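PDB 2QG7: ethanolamine kinase Pv091845 from Plasmodium vivax, which probably catalyses the phosphorylation of ethanolamine, the first step in making phosphatidylethanolamine from ethanolamine. Local coordinates for residues N287-L292 with M358-D363; V77-E82 with I138-P143. All coordinates share one frame; numbering follows the deposited sequence.

Contact 1 of 2, residues N287-L292 with M358-D363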
loop_
_atom_site.group_PDB
_atom_site.type_symbol
_atom_site.label_atom_id
_atom_site.label_comp_id
_atom_site.label_asym_id
_atom_site.label_seq_id
_atom_site.Cartn_x
_atom_site.Cartn_y
_atom_site.Cartn_z
ATOM N N ASN D 287 0.785 31.501 -8.821
ATOM C CA ASN D 287 1.415 32.584 -8.036
ATOM C C ASN D 287 0.968 32.566 -6.556
ATOM O O ASN D 287 0.098 33.375 -6.110
ATOM C CB ASN D 287 1.212 33.985 -8.657
ATOM C CG ASN D 287 2.173 34.263 -9.832
ATOM O OD1 ASN D 287 2.039 33.673 -10.937
ATOM N ND2 ASN D 287 3.118 35.210 -9.618
ATOM N N SER D 288 1.545 31.620 -5.815
ATOM C CA SER D 288 1.231 31.481 -4.418
ATOM C C SER D 288 2.323 32.198 -3.649
ATOM O O SER D 288 3.520 31.937 -3.857
ATOM C CB SER D 288 1.103 30.003 -4.009
ATOM O OG SER D 288 0.680 29.865 -2.666
ATOM N N PRO D 289 1.914 33.108 -2.746
ATOM C CA PRO D 289 2.864 33.849 -1.910
ATOM C C PRO D 289 3.798 32.922 -1.126
ATOM O O PRO D 289 3.341 31.993 -0.482
ATOM C CB PRO D 289 1.964 34.629 -0.959
ATOM C CG PRO D 289 0.601 34.633 -1.649
ATOM C CD PRO D 289 0.505 33.418 -2.435
ATOM N N ILE D 290 5.097 33.195 -1.216
ATOM C CA ILE D 290 6.138 32.485 -0.485
ATOM C C ILE D 290 6.120 32.956 0.969
ATOM O O ILE D 290 6.348 34.132 1.254
ATOM C CB ILE D 290 7.540 32.750 -1.094
ATOM C CG1 ILE D 290 7.494 32.718 -2.644
ATOM C CG2 ILE D 290 8.572 31.826 -0.556
ATOM C CD1 ILE D 290 6.971 31.454 -3.255
ATOM N N VAL D 291 5.796 32.035 1.878
ATOM C CA VAL D 291 5.692 32.318 3.310
ATOM C C VAL D 291 6.555 31.338 4.082
ATOM O O VAL D 291 7.160 30.427 3.496
ATOM C CB VAL D 291 4.225 32.294 3.798
ATOM C CG1 VAL D 291 3.391 33.301 2.988
ATOM C CG2 VAL D 291 3.619 30.939 3.646
ATOM N N LEU D 292 6.672 31.532 5.389
ATOM C CA LEU D 292 7.384 30.556 6.211
ATOM C C LEU D 292 6.398 29.441 6.432
ATOM O O LEU D 292 5.366 29.619 7.125
ATOM C CB LEU D 292 7.789 31.178 7.537
ATOM C CG LEU D 292 8.719 30.378 8.457
ATOM C CD1 LEU D 292 9.930 29.824 7.694
ATOM C CD2 LEU D 292 9.135 31.223 9.642
ATOM N N MET D 358 8.308 28.573 1.499
ATOM C CA MET D 358 7.725 27.935 0.327
ATOM C C MET D 358 6.418 28.637 0.041
ATOM O O MET D 358 5.965 29.421 0.860
ATOM C CB MET D 358 7.422 26.457 0.634
ATOM C CG MET D 358 8.623 25.565 0.763
ATOM S SD MET D 358 8.233 23.800 0.879
ATOM C CE MET D 358 9.901 23.154 1.042
ATOM N N GLU D 359 5.799 28.302 -1.089
ATOM C CA GLU D 359 4.441 28.670 -1.419
ATOM C C GLU D 359 3.493 28.239 -0.316
ATOM O O GLU D 359 3.547 27.110 0.146
ATOM C CB GLU D 359 4.030 28.000 -2.726
ATOM C CG GLU D 359 4.730 28.536 -3.988
ATOM C CD GLU D 359 6.052 27.869 -4.313
ATOM O OE1 GLU D 359 6.668 27.217 -3.411
ATOM O OE2 GLU D 359 6.504 27.976 -5.492
ATOM N N ARG D 360 2.606 29.143 0.083
ATOM C CA ARG D 360 1.644 28.891 1.133
ATOM C C ARG D 360 0.688 27.806 0.751
ATOM O O ARG D 360 0.095 27.152 1.630
ATOM C CB ARG D 360 0.882 30.176 1.536
ATOM C CG ARG D 360 0.113 30.879 0.413
ATOM C CD ARG D 360 -1.059 31.696 0.928
ATOM N NE ARG D 360 -1.910 32.229 -0.153
ATOM C CZ ARG D 360 -2.954 33.067 -0.006
ATOM N NH1 ARG D 360 -3.310 33.518 1.200
ATOM N NH2 ARG D 360 -3.654 33.471 -1.082
ATOM N N ALA D 361 0.513 27.618 -0.553
ATOM C CA ALA D 361 -0.437 26.637 -1.071
ATOM C C ALA D 361 0.128 25.203 -0.942
ATOM O O ALA D 361 -0.639 24.262 -0.707
ATOM C CB ALA D 361 -0.805 26.948 -2.472
ATOM N N TYR D 362 1.457 25.052 -1.050
ATOM C CA TYR D 362 2.103 23.790 -0.693
ATOM C C TYR D 362 1.795 23.268 0.743
ATOM O O TYR D 362 1.459 22.090 0.919
ATOM C CB TYR D 362 3.594 23.875 -0.895
ATOM C CG TYR D 362 4.259 22.598 -0.534
ATOM C CD1 TYR D 362 4.331 21.532 -1.456
ATOM C CD2 TYR D 362 4.808 22.420 0.742
ATOM C CE1 TYR D 362 4.960 20.331 -1.120
ATOM C CE2 TYR D 362 5.415 21.200 1.105
ATOM C CZ TYR D 362 5.497 20.171 0.161
ATOM O OH TYR D 362 6.105 18.992 0.539
ATOM N N ASP D 363 1.914 24.148 1.744
ATOM C CA ASP D 363 1.705 23.777 3.129
ATOM C C ASP D 363 0.280 23.358 3.440
ATOM O O ASP D 363 0.061 22.493 4.277
ATOM C CB ASP D 363 2.129 24.924 4.038
ATOM C CG ASP D 363 2.810 24.458 5.328
ATOM O OD1 ASP D 363 3.228 23.262 5.425
ATOM O OD2 ASP D 363 2.930 25.319 6.231
#
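Strands 290-293 and 356-359 pair antiparallel, with Val291 and Met358 as the hydrogen-bonded pair and Ile290 and Glu359 as the non-hydrogen-bonded pair beside it, their CA atoms 4.3 Å apart. Val291 N gives its hydrogen to Met358 O at 2.8 Å, coming from above the carbonyl plane, and Met358 N returns a bond to Val291 O at 3.0 Å, nearly along the C=O axis. The pairing then passes into the start of helix 360-369, for which Glu359 is the N-cap residue. Two N-H groups of the first turn are met by 287-292: Arg360 N by Pro289 O at 3.0 Å, in the carbonyl plane, and Ala361 N by Ser288 OG at 3.1 Å, a more bent bond (137° at the hydrogen). The hydroxyl gets there by standing anti to its own backbone N (chi1 -175°), and it is also hydrogen-bonded to Glu409. Arg360 starts in the crowded position between its backbone N and carbonyl carbon, then runs extended, crossing Pro289 obliquely; Pro289 CG lies over one face of the guanidinium and Pro289 CD is 3.5 Å from Arg360 NE. Glu409 holds that NE in a salt bridge, so one carboxylate serves both segments. Val291 CG2 presses on Arg360 CB at 3.5 Å. On the face that Ile290 and Glu359 share, their side chains lie side by side, pointing the same way, with Ile290 CD1 3.8 Å from Glu359 CG, while the carboxylate of the bent Glu359 chain reaches Ser234 and Trp237. Strand 290-293 runs straight into His294 and Cys295, whose backbone N-H groups bond to Asp363 and which probably begin the Brenner phosphotransferase motif; 358-363 matches the choline kinase motif, so the contact joins the two in the C-terminal lobe, as in choline/ethanolamine kinases.

Contact 2 of 2, residues V77-E82 with I138-P143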
loop_
_atom_site.group_PDB
_atom_site.type_symbol
_atom_site.label_atom_id
_atom_site.label_comp_id
_atom_site.label_asym_id
_atom_site.label_seq_id
_atom_site.Cartn_x
_atom_site.Cartn_y
_atom_site.Cartn_z
ATOM N N VAL D 77 27.827 9.098 18.909
ATOM C CA VAL D 77 26.962 10.147 18.362
ATOM C C VAL D 77 25.951 9.580 17.372
ATOM O O VAL D 77 25.220 10.335 16.727
ATOM C CB VAL D 77 27.808 11.288 17.692
ATOM C CG1 VAL D 77 28.542 12.098 18.747
ATOM C CG2 VAL D 77 28.838 10.713 16.708
ATOM N N SER D 78 25.914 8.252 17.262
ATOM C CA SER D 78 25.082 7.574 16.269
ATOM C C SER D 78 23.607 7.553 16.671
ATOM O O SER D 78 22.721 7.433 15.811
ATOM C CB SER D 78 25.593 6.147 15.993
ATOM O OG SER D 78 25.437 5.306 17.137
ATOM N N ASN D 79 23.365 7.688 17.975
ATOM C CA ASN D 79 22.022 7.642 18.577
ATOM C C ASN D 79 21.285 6.315 18.379
ATOM O O ASN D 79 20.068 6.235 18.591
ATOM C CB ASN D 79 21.160 8.845 18.165
ATOM C CG ASN D 79 21.762 10.180 18.604
ATOM O OD1 ASN D 79 22.349 10.298 19.693
ATOM N ND2 ASN D 79 21.618 11.190 17.752
ATOM N N VAL D 80 22.017 5.271 17.979
ATOM C CA VAL D 80 21.453 3.917 17.977
ATOM C C VAL D 80 21.921 3.223 19.252
ATOM O O VAL D 80 23.123 3.157 19.527
ATOM C CB VAL D 80 21.811 3.100 16.721
ATOM C CG1 VAL D 80 21.039 1.767 16.714
ATOM C CG2 VAL D 80 21.499 3.898 15.463
ATOM N N PHE D 81 20.948 2.747 20.032
ATOM C CA PHE D 81 21.175 2.256 21.398
ATOM C C PHE D 81 20.822 0.772 21.544
ATOM O O PHE D 81 19.942 0.270 20.849
ATOM C CB PHE D 81 20.408 3.120 22.418
ATOM C CG PHE D 81 20.914 4.538 22.494
ATOM C CD1 PHE D 81 20.222 5.575 21.863
ATOM C CD2 PHE D 81 22.080 4.838 23.178
ATOM C CE1 PHE D 81 20.685 6.888 21.917
ATOM C CE2 PHE D 81 22.558 6.139 23.234
ATOM C CZ PHE D 81 21.860 7.168 22.600
ATOM N N GLU D 82 21.538 0.078 22.425
ATOM C CA GLU D 82 21.318 -1.351 22.656
ATOM C C GLU D 82 19.923 -1.631 23.271
ATOM O O GLU D 82 19.216 -2.565 22.854
ATOM C CB GLU D 82 22.468 -1.912 23.520
ATOM C CG GLU D 82 22.074 -3.021 24.500
ATOM C CD GLU D 82 23.207 -3.367 25.455
ATOM O OE1 GLU D 82 23.188 -2.929 26.635
ATOM O OE2 GLU D 82 24.122 -4.086 25.004
ATOM N N ILE D 138 14.666 15.832 25.454
ATOM C CA ILE D 138 15.867 15.571 24.691
ATOM C C ILE D 138 15.471 15.024 23.333
ATOM O O ILE D 138 14.677 14.083 23.232
ATOM C CB ILE D 138 16.855 14.619 25.405
ATOM C CG1 ILE D 138 17.264 15.188 26.764
ATOM C CG2 ILE D 138 18.094 14.384 24.540
ATOM C CD1 ILE D 138 18.151 14.257 27.570
ATOM N N ARG D 139 16.026 15.644 22.296
ATOM C CA ARG D 139 15.802 15.205 20.946
ATOM C C ARG D 139 17.127 14.750 20.364
ATOM O O ARG D 139 18.099 15.517 20.287
ATOM C CB ARG D 139 15.185 16.332 20.110
ATOM C CG ARG D 139 14.718 15.901 18.734
ATOM C CD ARG D 139 14.379 17.099 17.879
ATOM N NE ARG D 139 13.195 17.809 18.361
ATOM C CZ ARG D 139 11.932 17.447 18.117
ATOM N NH1 ARG D 139 10.939 18.179 18.615
ATOM N NH2 ARG D 139 11.643 16.363 17.386
ATOM N N LEU D 140 17.152 13.481 19.971
ATOM C CA LEU D 140 18.335 12.855 19.405
ATOM C C LEU D 140 18.050 12.558 17.950
ATOM O O LEU D 140 17.069 11.880 17.622
ATOM C CB LEU D 140 18.688 11.574 20.174
ATOM C CG LEU D 140 19.049 11.716 21.663
ATOM C CD1 LEU D 140 19.204 10.359 22.283
ATOM C CD2 LEU D 140 20.346 12.491 21.858
ATOM N N TYR D 141 18.900 13.089 17.078
ATOM C CA TYR D 141 18.717 12.948 15.633
ATOM C C TYR D 141 19.081 11.546 15.138
ATOM O O TYR D 141 19.944 10.882 15.730
ATOM C CB TYR D 141 19.542 13.996 14.866
ATOM C CG TYR D 141 19.491 15.424 15.395
ATOM C CD1 TYR D 141 18.307 15.963 15.931
ATOM C CD2 TYR D 141 20.632 16.249 15.318
ATOM C CE1 TYR D 141 18.269 17.262 16.402
ATOM C CE2 TYR D 141 20.602 17.557 15.781
ATOM C CZ TYR D 141 19.411 18.059 16.319
ATOM O OH TYR D 141 19.367 19.357 16.782
ATOM N N GLY D 142 18.423 11.108 14.051
ATOM C CA GLY D 142 18.795 9.854 13.371
ATOM C C GLY D 142 20.060 9.965 12.510
ATOM O O GLY D 142 20.802 10.957 12.594
ATOM N N PRO D 143 20.345 8.928 11.691
ATOM C CA PRO D 143 21.454 8.969 10.704
ATOM C C PRO D 143 21.044 9.640 9.369
ATOM O O PRO D 143 21.651 9.392 8.320
ATOM C CB PRO D 143 21.787 7.478 10.481
ATOM C CG PRO D 143 20.788 6.690 11.367
ATOM C CD PRO D 143 19.661 7.625 11.683
#
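Asn79 and Leu140 bury the most surface here, with Tyr141 next, and the three meet where a non-regular loop lies against the end of strand 136-141. The side-chain amide of Asn79 is the polar link: ND2 donates to Tyr141 O at 2.6 Å in a nearly straight bond, 163° at the hydrogen. The donor sits in the carbonyl plane on a lone pair of the oxygen, and the oxygen lies close to the amide plane. The same ND2 is also hydrogen-bonded to Asn176 O, so two backbone carbonyls, one at the end of strand 136-141, the other in the turn between strands 170-174 and 177-181, grip one amide and should fix its rotation. Asn79 has left-handed helical backbone angles, at a bend in the loop, and chi1 of -61° swings its amide across to the strand.

The other branch of the amide faces apolar atoms: Asn79 OD1 lies 3.7 Å from Leu140 CD2, and Asn79 CG is equally near Leu140 CB. Leu140 points toward the loop and divides its methyls, CD2 going to the amide and CD1 to Phe81 CE1 at 3.8 Å, where the two side chains cross at about a right angle. Tyr141 takes part through its backbone oxygen, since its ring leads away to a cation-pi contact with Arg151.

Leu87 of helix 84-98 touches both Phe81 and Leu140, while backbone hydrogen bonds join Ile52 to Val80 and Glu82; the loop between helices 65-75 and 84-98 is thereby fastened to the central strand of the five-stranded antiparallel sheet of the kinase N-terminal lobe.

How the contacts relate
The two contacts lie on opposite sides of the chain's centre, with centres 33 Å apart and nearest atoms about 16 Å apart, and share no helix or strand. Contact 2 belongs to the N-terminal lobe and is mostly buried, whereas contact 1, in the C-terminal lobe, is only partly buried, with Pro289 exposed. Their chemistry differs too. Contact 1 rests mainly on backbone bonds, three of its four, with one from a serine hydroxyl, as a strand pairing prolonged into a helix start and flanked by charged groups, while contact 2 has no strand pairing across it and relies on one side-chain amide beside leucine and phenylalanine. In sequence, contact 2 closes before contact 1 opens.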